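Local coordinates for protein 4-oxalocrotonate tautomerase family enzyme (Burkholderia sp. RPE67, PDB 6VVM) that belongs to the tautomerase family and forms a trimer whose chains each hold two beta-alpha-beta units, probably by fusion, at residues P1-D13 / T57-I69. Residues are numbered along the deposited sequence; the frame is centred on the assembly and turned at random.
Sequences PTLEVYLPQGHSD and TPAALPVIIAILI
Glu4 and Ile65 centre an antiparallel pairing between strands 2-8 and 63-69, joined by two backbone hydrogen bonds, Glu4 N to Ile65 O and Ile65 N to Glu4 O, each 2.8 Å long. Equivalent pairs link Thr2 with Ile67 and Tyr6 with Val63, but the last bond stretches to 3.3 Å between Val63 N and Tyr6 O, just after the cis peptide before Pro62. Here Leu61 CD1 presses on Leu7 C at 3.4 Å. On the face packed against helix 13-31, Leu3 lays CD2 on Ala66 CB at 3.6 Å, while Val5 and Ile64 run side by side. These are the two central strands of a four-stranded mixed sheet, one from each tautomerase-family half, consistent with a fused member of the MIF clan. The other face meets neighbouring subunits. There the Tyr6 ring, with CG anti to its carbonyl carbon (chi1 -76°), brings CE1 to 3.9 Å from Ile65 CD1, and Glu4 OE2 is held by Thr43 and by a salt bridge to Lys104 of the third subunit. A water sits between Thr2 O and Ile65 O, 2.9 Å from each. Toward solvent, past the last strand bond, the fit thins: partly exposed Pro8 crosses exposed Pro58 nearly at right angles, Pro8 CG to Pro58 CB 3.8 Å.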
# COMPACT_ATOMS: atom_id res chain seq x y z
N PRO A 1 -6.20 -12.22 -6.14
CA PRO A 1 -6.17 -11.20 -5.08
C PRO A 1 -4.78 -11.05 -4.48
O PRO A 1 -4.02 -12.02 -4.39
CB PRO A 1 -7.15 -11.73 -4.02
CG PRO A 1 -7.95 -12.78 -4.70
CD PRO A 1 -7.06 -13.36 -5.76
N THR A 2 -4.45 -9.82 -4.08
CA THR A 2 -3.22 -9.53 -3.37
C THR A 2 -3.60 -9.01 -1.99
O THR A 2 -4.27 -7.98 -1.87
CB THR A 2 -2.36 -8.50 -4.10
OG1 THR A 2 -1.98 -8.98 -5.40
CG2 THR A 2 -1.11 -8.20 -3.29
N LEU A 3 -3.19 -9.73 -0.95
CA LEU A 3 -3.44 -9.33 0.43
C LEU A 3 -2.16 -8.80 1.06
O LEU A 3 -1.08 -9.36 0.86
CB LEU A 3 -3.97 -10.49 1.27
CG LEU A 3 -5.07 -11.38 0.67
CD1 LEU A 3 -5.57 -12.33 1.74
CD2 LEU A 3 -6.20 -10.50 0.13
N GLU A 4 -2.29 -7.73 1.84
CA GLU A 4 -1.16 -7.23 2.61
C GLU A 4 -1.63 -7.12 4.05
O GLU A 4 -2.64 -6.46 4.33
CB GLU A 4 -0.64 -5.88 2.08
CG GLU A 4 0.38 -5.25 3.05
CD GLU A 4 1.18 -4.07 2.51
OE1 GLU A 4 0.73 -3.40 1.55
OE2 GLU A 4 2.28 -3.83 3.07
N VAL A 5 -0.94 -7.80 4.96
CA VAL A 5 -1.27 -7.76 6.37
C VAL A 5 -0.20 -6.97 7.12
O VAL A 5 0.98 -7.34 7.11
CB VAL A 5 -1.41 -9.17 6.96
CG1 VAL A 5 -1.91 -9.07 8.39
CG2 VAL A 5 -2.36 -9.99 6.10
N TYR A 6 -0.62 -5.90 7.76
CA TYR A 6 0.21 -5.18 8.73
C TYR A 6 0.07 -5.85 10.09
O TYR A 6 -1.03 -5.95 10.64
CB TYR A 6 -0.21 -3.72 8.80
CG TYR A 6 0.26 -2.92 7.61
CD1 TYR A 6 -0.48 -2.88 6.44
CD2 TYR A 6 1.46 -2.23 7.66
CE1 TYR A 6 -0.05 -2.15 5.35
CE2 TYR A 6 1.90 -1.48 6.59
CZ TYR A 6 1.15 -1.44 5.44
OH TYR A 6 1.60 -0.70 4.38
N LEU A 7 1.19 -6.36 10.61
CA LEU A 7 1.20 -7.07 11.87
C LEU A 7 2.46 -6.70 12.65
O LEU A 7 3.42 -6.17 12.08
CB LEU A 7 1.11 -8.60 11.66
CG LEU A 7 2.29 -9.42 11.14
CD1 LEU A 7 1.89 -10.90 11.07
CD2 LEU A 7 2.76 -8.94 9.77
N PRO A 8 2.45 -6.89 13.96
CA PRO A 8 3.64 -6.57 14.75
C PRO A 8 4.70 -7.66 14.62
O PRO A 8 4.42 -8.78 14.19
CB PRO A 8 3.12 -6.50 16.19
CG PRO A 8 1.62 -6.64 16.09
CD PRO A 8 1.34 -7.35 14.81
N GLN A 9 5.92 -7.31 15.01
CA GLN A 9 7.01 -8.27 15.11
C GLN A 9 6.73 -9.28 16.21
O GLN A 9 5.87 -9.09 17.07
CB GLN A 9 8.34 -7.56 15.43
CG GLN A 9 8.90 -6.70 14.31
CD GLN A 9 10.09 -5.86 14.76
OE1 GLN A 9 10.23 -5.51 15.94
NE2 GLN A 9 10.96 -5.54 13.81
N GLY A 10 7.48 -10.38 16.18
CA GLY A 10 7.44 -11.37 17.24
C GLY A 10 6.70 -12.66 16.91
O GLY A 10 6.82 -13.62 17.68
N HIS A 11 5.94 -12.72 15.82
CA HIS A 11 5.21 -13.93 15.48
C HIS A 11 6.13 -14.94 14.82
O HIS A 11 6.97 -14.59 13.98
CB HIS A 11 4.03 -13.61 14.56
CG HIS A 11 2.92 -12.87 15.25
ND1 HIS A 11 2.20 -13.40 16.29
CD2 HIS A 11 2.42 -11.63 15.04
CE1 HIS A 11 1.29 -12.53 16.69
NE2 HIS A 11 1.40 -11.44 15.95
N SER A 12 5.98 -16.21 15.19
CA SER A 12 6.88 -17.24 14.70
C SER A 12 6.69 -17.44 13.20
O SER A 12 5.68 -17.06 12.61
CB SER A 12 6.64 -18.56 15.44
OG SER A 12 5.32 -19.02 15.22
N ASP A 13 7.70 -18.05 12.59
CA ASP A 13 7.60 -18.36 11.17
C ASP A 13 6.46 -19.34 10.93
O ASP A 13 5.74 -19.22 9.94
CB ASP A 13 8.92 -18.90 10.66
CG ASP A 13 10.01 -17.82 10.62
OD1 ASP A 13 9.66 -16.63 10.51
OD2 ASP A 13 11.20 -18.16 10.71
N THR A 57 1.81 1.48 19.81
CA THR A 57 1.36 0.23 20.40
C THR A 57 1.03 -0.79 19.31
O THR A 57 0.48 -0.43 18.26
CB THR A 57 0.14 0.45 21.31
OG1 THR A 57 -0.44 -0.82 21.66
CG2 THR A 57 -0.90 1.31 20.62
N PRO A 58 1.37 -2.06 19.53
CA PRO A 58 0.99 -3.11 18.57
C PRO A 58 -0.51 -3.36 18.50
O PRO A 58 -0.96 -4.02 17.57
CB PRO A 58 1.72 -4.35 19.10
CG PRO A 58 1.84 -4.11 20.56
CD PRO A 58 2.08 -2.62 20.70
N ALA A 59 -1.28 -2.84 19.46
CA ALA A 59 -2.73 -3.00 19.48
C ALA A 59 -3.42 -2.37 18.28
O ALA A 59 -4.62 -2.60 18.10
CB ALA A 59 -3.29 -2.40 20.77
N ALA A 60 -2.72 -1.57 17.48
CA ALA A 60 -3.34 -0.97 16.30
C ALA A 60 -3.60 -2.00 15.21
O ALA A 60 -4.45 -1.76 14.34
CB ALA A 60 -2.45 0.14 15.74
N LEU A 61 -2.88 -3.11 15.23
CA LEU A 61 -2.88 -4.14 14.22
C LEU A 61 -3.74 -5.31 14.69
O LEU A 61 -4.00 -5.46 15.89
CB LEU A 61 -1.44 -4.59 13.95
CG LEU A 61 -0.57 -3.37 13.55
CD1 LEU A 61 0.81 -3.77 13.06
CD2 LEU A 61 -1.25 -2.51 12.50
N PRO A 62 -4.20 -6.17 13.77
CA PRO A 62 -3.85 -6.19 12.34
C PRO A 62 -4.74 -5.38 11.39
O PRO A 62 -5.94 -5.25 11.60
CB PRO A 62 -3.94 -7.68 11.99
CG PRO A 62 -5.02 -8.20 12.89
CD PRO A 62 -5.08 -7.31 14.13
N VAL A 63 -4.11 -4.85 10.35
CA VAL A 63 -4.81 -4.17 9.25
C VAL A 63 -4.55 -4.98 7.99
O VAL A 63 -3.40 -5.26 7.65
CB VAL A 63 -4.33 -2.72 9.08
CG1 VAL A 63 -4.94 -2.11 7.81
CG2 VAL A 63 -4.69 -1.90 10.33
N ILE A 64 -5.62 -5.40 7.32
CA ILE A 64 -5.51 -6.20 6.11
C ILE A 64 -5.99 -5.35 4.94
O ILE A 64 -7.13 -4.88 4.95
CB ILE A 64 -6.31 -7.51 6.20
CG1 ILE A 64 -5.92 -8.32 7.44
CG2 ILE A 64 -6.06 -8.33 4.95
CD1 ILE A 64 -6.86 -8.12 8.66
N ILE A 65 -5.13 -5.18 3.94
CA ILE A 65 -5.53 -4.57 2.68
C ILE A 65 -5.68 -5.68 1.65
O ILE A 65 -4.76 -6.50 1.47
CB ILE A 65 -4.50 -3.53 2.21
CG1 ILE A 65 -4.35 -2.43 3.27
CG2 ILE A 65 -4.88 -2.96 0.85
CD1 ILE A 65 -3.13 -1.55 3.08
N ALA A 66 -6.84 -5.74 1.01
CA ALA A 66 -7.16 -6.75 0.01
C ALA A 66 -7.43 -6.06 -1.31
O ALA A 66 -8.36 -5.25 -1.40
CB ALA A 66 -8.37 -7.59 0.43
N ILE A 67 -6.63 -6.38 -2.32
CA ILE A 67 -6.74 -5.78 -3.64
C ILE A 67 -7.36 -6.78 -4.59
O ILE A 67 -6.79 -7.86 -4.83
CB ILE A 67 -5.37 -5.31 -4.14
CG1 ILE A 67 -4.78 -4.32 -3.12
CG2 ILE A 67 -5.51 -4.69 -5.52
CD1 ILE A 67 -3.48 -3.68 -3.53
N LEU A 68 -8.50 -6.42 -5.16
CA LEU A 68 -9.31 -7.29 -6.02
C LEU A 68 -9.56 -6.62 -7.36
O LEU A 68 -9.69 -5.40 -7.43
CB LEU A 68 -10.67 -7.59 -5.38
CG LEU A 68 -10.72 -8.04 -3.93
CD1 LEU A 68 -12.17 -8.11 -3.46
CD2 LEU A 68 -10.06 -9.39 -3.80
N ILE A 69 -9.68 -7.42 -8.42
CA ILE A 69 -10.19 -6.85 -9.66
C ILE A 69 -11.65 -6.52 -9.46
O ILE A 69 -12.40 -7.28 -8.83
CB ILE A 69 -9.97 -7.79 -10.86
CG1 ILE A 69 -8.48 -7.99 -11.12
CG2 ILE A 69 -10.59 -7.18 -12.12
CD1 ILE A 69 -8.15 -8.86 -12.33
O HOH W 1 -2.91 -5.77 -0.67